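Local coordinates for SCARECROW-LIKE protein 7 (PDB 5HYZ) that binds DNA in vitro through its GRAS domain and is probably a transcription factor in plant development and abiotic stress resistance, at residues His188-Lys192 and Ser193-Val197; Arg223-Leu226 and Arg227-Lys230. One frame throughout, in Å; residues are numbered along the deposited sequence.

Interaction 1. Residues His188-Lys192 and Ser193-Val197; sequences HELNK and SDFLV
Asp194 reaches back to Asn191 and is gripped in both directions: the backbone N of Asn191 donates to Asp194 OD2 (2.8 Å), while Asp194 N donates to Asn191 O (2.9 Å). The second bond closes a beta turn over Lys192 and Ser193, and Phe195 N bonded to Lys192 O (3.0 Å) closes an overlapping turn one residue on. These turns make a short helical winding in the loop between strands 177-182 and 202-208 of the Rossmann-like GRAS domain. Asp194 CG stands beside its own backbone N (chi1 -63°), which turns the carboxylate back over the incoming chain. Asn191 N meets OD2 from above the carboxylate plane, 36° out of it. The same oxygen lies 2.7 Å from water 1, which is also near Glu189 O. Asp194 OD1 meets water 2 and has a long, weak ion pair with Arg185. At the far end, water 3 accepts from Val197 N and donates to Lys192 O, tying the winding to the chain that leaves it. On the side of the turn facing the sheet, Phe195 is buried, touching Leu183, Val114 of strand 110-118 and Leu228 of helix 220-231. Its ring turns an edge to the turn: Lys192 O lies in the ring plane, and Asn191 O is 3.3 Å from Phe195 CD1. Leu190 crosses the phenylalanine side chain at about a right angle. The leucine approaches the ring obliquely, with Leu190 CD1 4.0 Å from Phe195 CZ.

Interaction 2. Residues Arg223-Leu226 and Arg227-Lys230; sequences RRVL and RLAK
Arg227 crosses Arg223 at a slant, one turn on along helix 220-231, the helix of the beta-alpha-beta crossover between parallel strands 202-208 and 236-242 in the Rossmann-like GRAS core. Arg227 CB starts over the backbone of the preceding turn, 3.4 Å from Arg223 O, and CG stays beside that same oxygen at 3.3 Å. The same oxygen accepts a hydrogen bond from Arg227 N, so the carbonyl has both the amide and the first methylenes of Arg227 against it. With CG beside its own backbone N (chi1 -72°), the chain runs back toward Arg223 and remains extended as far as NE. Arg227 CD comes close to Arg223 CG, and NE follows at 3.6 Å from that carbon. At the tip, Arg223 CD lies over one face of the Arg227 guanidinium, offset toward its rim and 3.7 Å from Arg227 CZ. Aliphatic methylenes thus pack against a flat cation, and Arg227 NH2 also comes near Arg223 CD. Arg223 bends at CG-CD (chi3 -34°), and the two guanidinium planes stand 78° apart, nearly perpendicular. The Arg223 cation has a cation-pi partner in Trp320. Three more i to i+4 backbone bonds complete the regular helix here, including Ala229 N to Val225 O at 2.8 Å. On the buried side, Val225 and Leu226 rest on Phe207 and Ala229 on Val205, both residues of strand 202-208. Lys230 reaches out to bond Gly322 O through NZ. Like charges do come close at the surface: Arg223 NH1 is 4.5 Å from Arg227 NH2.

The two contacts lie about 11 Å apart between their centres and meet directly. Interaction 1 is a loop winding held by a carboxylate, turn bonds and waters; interaction 2 is regular helix, with continuous backbone bonding and Arg223 methylenes packed on the Arg227 guanidinium on its outer side. Each has an exposed part and a buried one: Phe195 is sunk against the sheet and helix, while the buried side of interaction 2 faces the sheet. Arg224 joins them, its NH1 probably hydrogen-bonded to Leu190 O at 2.9 Å. Leu228 CD1 also packs 3.5 Å from Lys192 N, so the loop leading into strand 202-208 packs on the helix that follows it.

Interaction 1. Residues His188-Lys192 and Ser193-Val197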
loop_
_atom_site.group_PDB
_atom_site.type_symbol
_atom_site.label_atom_id
_atom_site.label_comp_id
_atom_site.label_asym_id
_atom_site.label_seq_id
_atom_site.Cartn_x
_atom_site.Cartn_y
_atom_site.Cartn_z
ATOM N N HIS A 188 -9.273 15.875 -28.934
ATOM C CA HIS A 188 -10.271 16.524 -29.801
ATOM C C HIS A 188 -10.101 16.192 -31.276
ATOM O O HIS A 188 -10.997 16.448 -32.051
ATOM C CB HIS A 188 -10.286 18.070 -29.614
ATOM C CG HIS A 188 -9.030 18.768 -30.044
ATOM N ND1 HIS A 188 -8.724 19.004 -31.372
ATOM C CD2 HIS A 188 -8.013 19.297 -29.324
ATOM C CE1 HIS A 188 -7.561 19.633 -31.447
ATOM N NE2 HIS A 188 -7.112 19.833 -30.222
ATOM N N GLU A 189 -8.979 15.598 -31.683
ATOM C CA GLU A 189 -8.844 15.134 -33.044
ATOM C C GLU A 189 -9.063 13.664 -33.271
ATOM O O GLU A 189 -9.050 13.216 -34.404
ATOM C CB GLU A 189 -7.462 15.432 -33.554
ATOM C CG GLU A 189 -7.113 16.869 -33.461
ATOM C CD GLU A 189 -5.794 17.128 -34.142
ATOM O OE1 GLU A 189 -5.043 16.136 -34.432
ATOM O OE2 GLU A 189 -5.509 18.310 -34.411
ATOM N N LEU A 190 -9.223 12.884 -32.203
ATOM C CA LEU A 190 -9.357 11.439 -32.358
ATOM C C LEU A 190 -10.785 11.073 -32.827
ATOM O O LEU A 190 -11.761 11.778 -32.526
ATOM C CB LEU A 190 -9.051 10.752 -30.979
ATOM C CG LEU A 190 -7.647 11.066 -30.480
ATOM C CD1 LEU A 190 -7.468 10.328 -29.132
ATOM C CD2 LEU A 190 -6.560 10.536 -31.452
ATOM N N ASN A 191 -10.902 9.937 -33.492
ATOM C CA ASN A 191 -12.181 9.374 -33.963
ATOM C C ASN A 191 -12.259 7.923 -33.552
ATOM O O ASN A 191 -11.232 7.341 -33.200
ATOM C CB ASN A 191 -12.277 9.422 -35.503
ATOM C CG ASN A 191 -12.114 10.809 -36.013
ATOM O OD1 ASN A 191 -11.191 11.109 -36.791
ATOM N ND2 ASN A 191 -12.974 11.699 -35.530
ATOM N N LYS A 192 -13.454 7.344 -33.669
ATOM C CA LYS A 192 -13.634 5.934 -33.311
ATOM C C LYS A 192 -12.605 5.039 -33.992
ATOM O O LYS A 192 -12.027 4.100 -33.384
ATOM C CB LYS A 192 -15.021 5.460 -33.703
ATOM C CG LYS A 192 -15.226 3.971 -33.503
ATOM C CD LYS A 192 -16.686 3.604 -33.722
ATOM C CE LYS A 192 -16.875 2.082 -33.784
ATOM N NZ LYS A 192 -18.213 1.805 -34.454
ATOM N N SER A 193 -12.301 5.305 -35.268
ATOM C CA SER A 193 -11.446 4.359 -35.941
ATOM C C SER A 193 -10.023 4.334 -35.337
ATOM O O SER A 193 -9.294 3.364 -35.516
ATOM C CB SER A 193 -11.359 4.676 -37.456
ATOM O OG SER A 193 -10.812 5.950 -37.592
ATOM N N ASP A 194 -9.626 5.414 -34.665
ATOM C CA ASP A 194 -8.285 5.485 -34.057
ATOM C C ASP A 194 -8.082 4.495 -32.941
ATOM O O ASP A 194 -6.951 4.130 -32.634
ATOM C CB ASP A 194 -7.983 6.871 -33.516
ATOM C CG ASP A 194 -7.959 7.922 -34.614
ATOM O OD1 ASP A 194 -7.478 7.583 -35.722
ATOM O OD2 ASP A 194 -8.463 9.043 -34.396
ATOM N N PHE A 195 -9.188 4.009 -32.366
ATOM C CA PHE A 195 -9.032 3.079 -31.239
ATOM C C PHE A 195 -8.913 1.630 -31.674
ATOM O O PHE A 195 -8.617 0.766 -30.836
ATOM C CB PHE A 195 -10.225 3.302 -30.278
ATOM C CG PHE A 195 -10.195 4.676 -29.684
ATOM C CD1 PHE A 195 -10.688 5.795 -30.381
ATOM C CD2 PHE A 195 -9.572 4.883 -28.460
ATOM C CE1 PHE A 195 -10.595 7.079 -29.794
ATOM C CE2 PHE A 195 -9.457 6.117 -27.901
ATOM C CZ PHE A 195 -9.952 7.241 -28.552
ATOM N N LEU A 196 -9.149 1.350 -32.972
ATOM C CA LEU A 196 -8.933 0.008 -33.531
ATOM C C LEU A 196 -9.685 -1.077 -32.725
ATOM O O LEU A 196 -9.145 -2.141 -32.404
ATOM C CB LEU A 196 -7.426 -0.303 -33.600
ATOM C CG LEU A 196 -6.678 0.720 -34.456
ATOM C CD1 LEU A 196 -5.161 0.525 -34.240
ATOM C CD2 LEU A 196 -6.998 0.420 -35.930
ATOM N N VAL A 197 -10.946 -0.794 -32.406
ATOM C CA VAL A 197 -11.774 -1.751 -31.660
ATOM C C VAL A 197 -12.197 -2.863 -32.595
ATOM O O VAL A 197 -12.290 -2.677 -33.804
ATOM C CB VAL A 197 -13.015 -1.073 -31.016
ATOM C CG1 VAL A 197 -12.566 -0.033 -29.975
ATOM C CG2 VAL A 197 -13.945 -0.491 -32.089
HETATM O O HOH W 1 -8.349 11.086 -36.174
HETATM O O HOH W 2 -9.061 8.690 -37.853
HETATM O O HOH W 3 -12.115 1.507 -33.976
#

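Interaction 2. Residues Arg223-Leu226 and Arg227-Lys230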
loop_
_atom_site.group_PDB
_atom_site.type_symbol
_atom_site.label_atom_id
_atom_site.label_comp_id
_atom_site.label_asym_id
_atom_site.label_seq_id
_atom_site.Cartn_x
_atom_site.Cartn_y
_atom_site.Cartn_z
ATOM N N ARG A 223 -18.519 16.652 -24.148
ATOM C CA ARG A 223 -19.482 15.940 -24.973
ATOM C C ARG A 223 -18.854 15.112 -26.063
ATOM O O ARG A 223 -19.297 13.985 -26.312
ATOM C CB ARG A 223 -20.463 16.921 -25.626
ATOM C CG ARG A 223 -21.383 16.237 -26.594
ATOM C CD ARG A 223 -22.595 17.079 -26.821
ATOM N NE ARG A 223 -22.982 17.817 -25.608
ATOM C CZ ARG A 223 -23.982 17.477 -24.792
ATOM N NH1 ARG A 223 -24.720 16.376 -25.039
ATOM N NH2 ARG A 223 -24.245 18.251 -23.739
ATOM N N ARG A 224 -17.841 15.666 -26.721
ATOM C CA ARG A 224 -17.242 15.018 -27.875
ATOM C C ARG A 224 -16.580 13.747 -27.378
ATOM O O ARG A 224 -16.735 12.694 -28.023
ATOM C CB ARG A 224 -16.214 15.923 -28.611
ATOM C CG ARG A 224 -15.630 15.304 -29.925
ATOM C CD ARG A 224 -14.642 16.236 -30.643
ATOM N NE ARG A 224 -14.185 15.697 -31.942
ATOM C CZ ARG A 224 -13.396 14.615 -32.086
ATOM N NH1 ARG A 224 -12.932 13.916 -31.013
ATOM N NH2 ARG A 224 -13.058 14.222 -33.320
ATOM N N VAL A 225 -15.867 13.821 -26.226
ATOM C CA VAL A 225 -15.182 12.590 -25.814
ATOM C C VAL A 225 -16.170 11.542 -25.206
ATOM O O VAL A 225 -15.944 10.352 -25.364
ATOM C CB VAL A 225 -13.995 12.878 -24.825
ATOM C CG1 VAL A 225 -14.431 13.054 -23.432
ATOM C CG2 VAL A 225 -13.023 11.655 -24.790
ATOM N N LEU A 226 -17.227 11.962 -24.524
ATOM C CA LEU A 226 -18.250 10.983 -24.039
ATOM C C LEU A 226 -18.965 10.325 -25.205
ATOM O O LEU A 226 -19.245 9.133 -25.177
ATOM C CB LEU A 226 -19.268 11.625 -23.106
ATOM C CG LEU A 226 -18.671 12.041 -21.772
ATOM C CD1 LEU A 226 -19.716 12.728 -20.877
ATOM C CD2 LEU A 226 -18.075 10.800 -21.040
ATOM N N ARG A 227 -19.238 11.077 -26.278
ATOM C CA ARG A 227 -19.802 10.428 -27.470
ATOM C C ARG A 227 -18.842 9.474 -28.108
ATOM O O ARG A 227 -19.217 8.402 -28.581
ATOM C CB ARG A 227 -20.240 11.507 -28.502
ATOM C CG ARG A 227 -21.506 12.237 -28.022
ATOM C CD ARG A 227 -21.792 13.366 -29.043
ATOM N NE ARG A 227 -23.092 13.990 -28.841
ATOM C CZ ARG A 227 -23.559 14.956 -29.657
ATOM N NH1 ARG A 227 -22.798 15.397 -30.683
ATOM N NH2 ARG A 227 -24.768 15.501 -29.456
ATOM N N LEU A 228 -17.578 9.847 -28.110
ATOM C CA LEU A 228 -16.562 8.985 -28.630
ATOM C C LEU A 228 -16.499 7.692 -27.811
ATOM O O LEU A 228 -16.446 6.609 -28.349
ATOM C CB LEU A 228 -15.238 9.728 -28.607
ATOM C CG LEU A 228 -13.994 9.024 -29.032
ATOM C CD1 LEU A 228 -14.131 8.614 -30.520
ATOM C CD2 LEU A 228 -12.796 9.967 -28.882
ATOM N N ALA A 229 -16.509 7.825 -26.489
ATOM C CA ALA A 229 -16.519 6.617 -25.639
ATOM C C ALA A 229 -17.742 5.705 -25.924
ATOM O O ALA A 229 -17.632 4.470 -26.109
ATOM C CB ALA A 229 -16.525 7.029 -24.176
ATOM N N LYS A 230 -18.916 6.329 -26.031
ATOM C CA LYS A 230 -20.154 5.592 -26.259
ATOM C C LYS A 230 -20.090 4.864 -27.573
ATOM O O LYS A 230 -20.591 3.750 -27.708
ATOM C CB LYS A 230 -21.369 6.586 -26.217
ATOM C CG LYS A 230 -22.797 5.960 -26.342
ATOM C CD LYS A 230 -23.256 5.251 -25.035
ATOM C CE LYS A 230 -24.715 4.675 -25.058
ATOM N NZ LYS A 230 -25.017 3.804 -23.788
#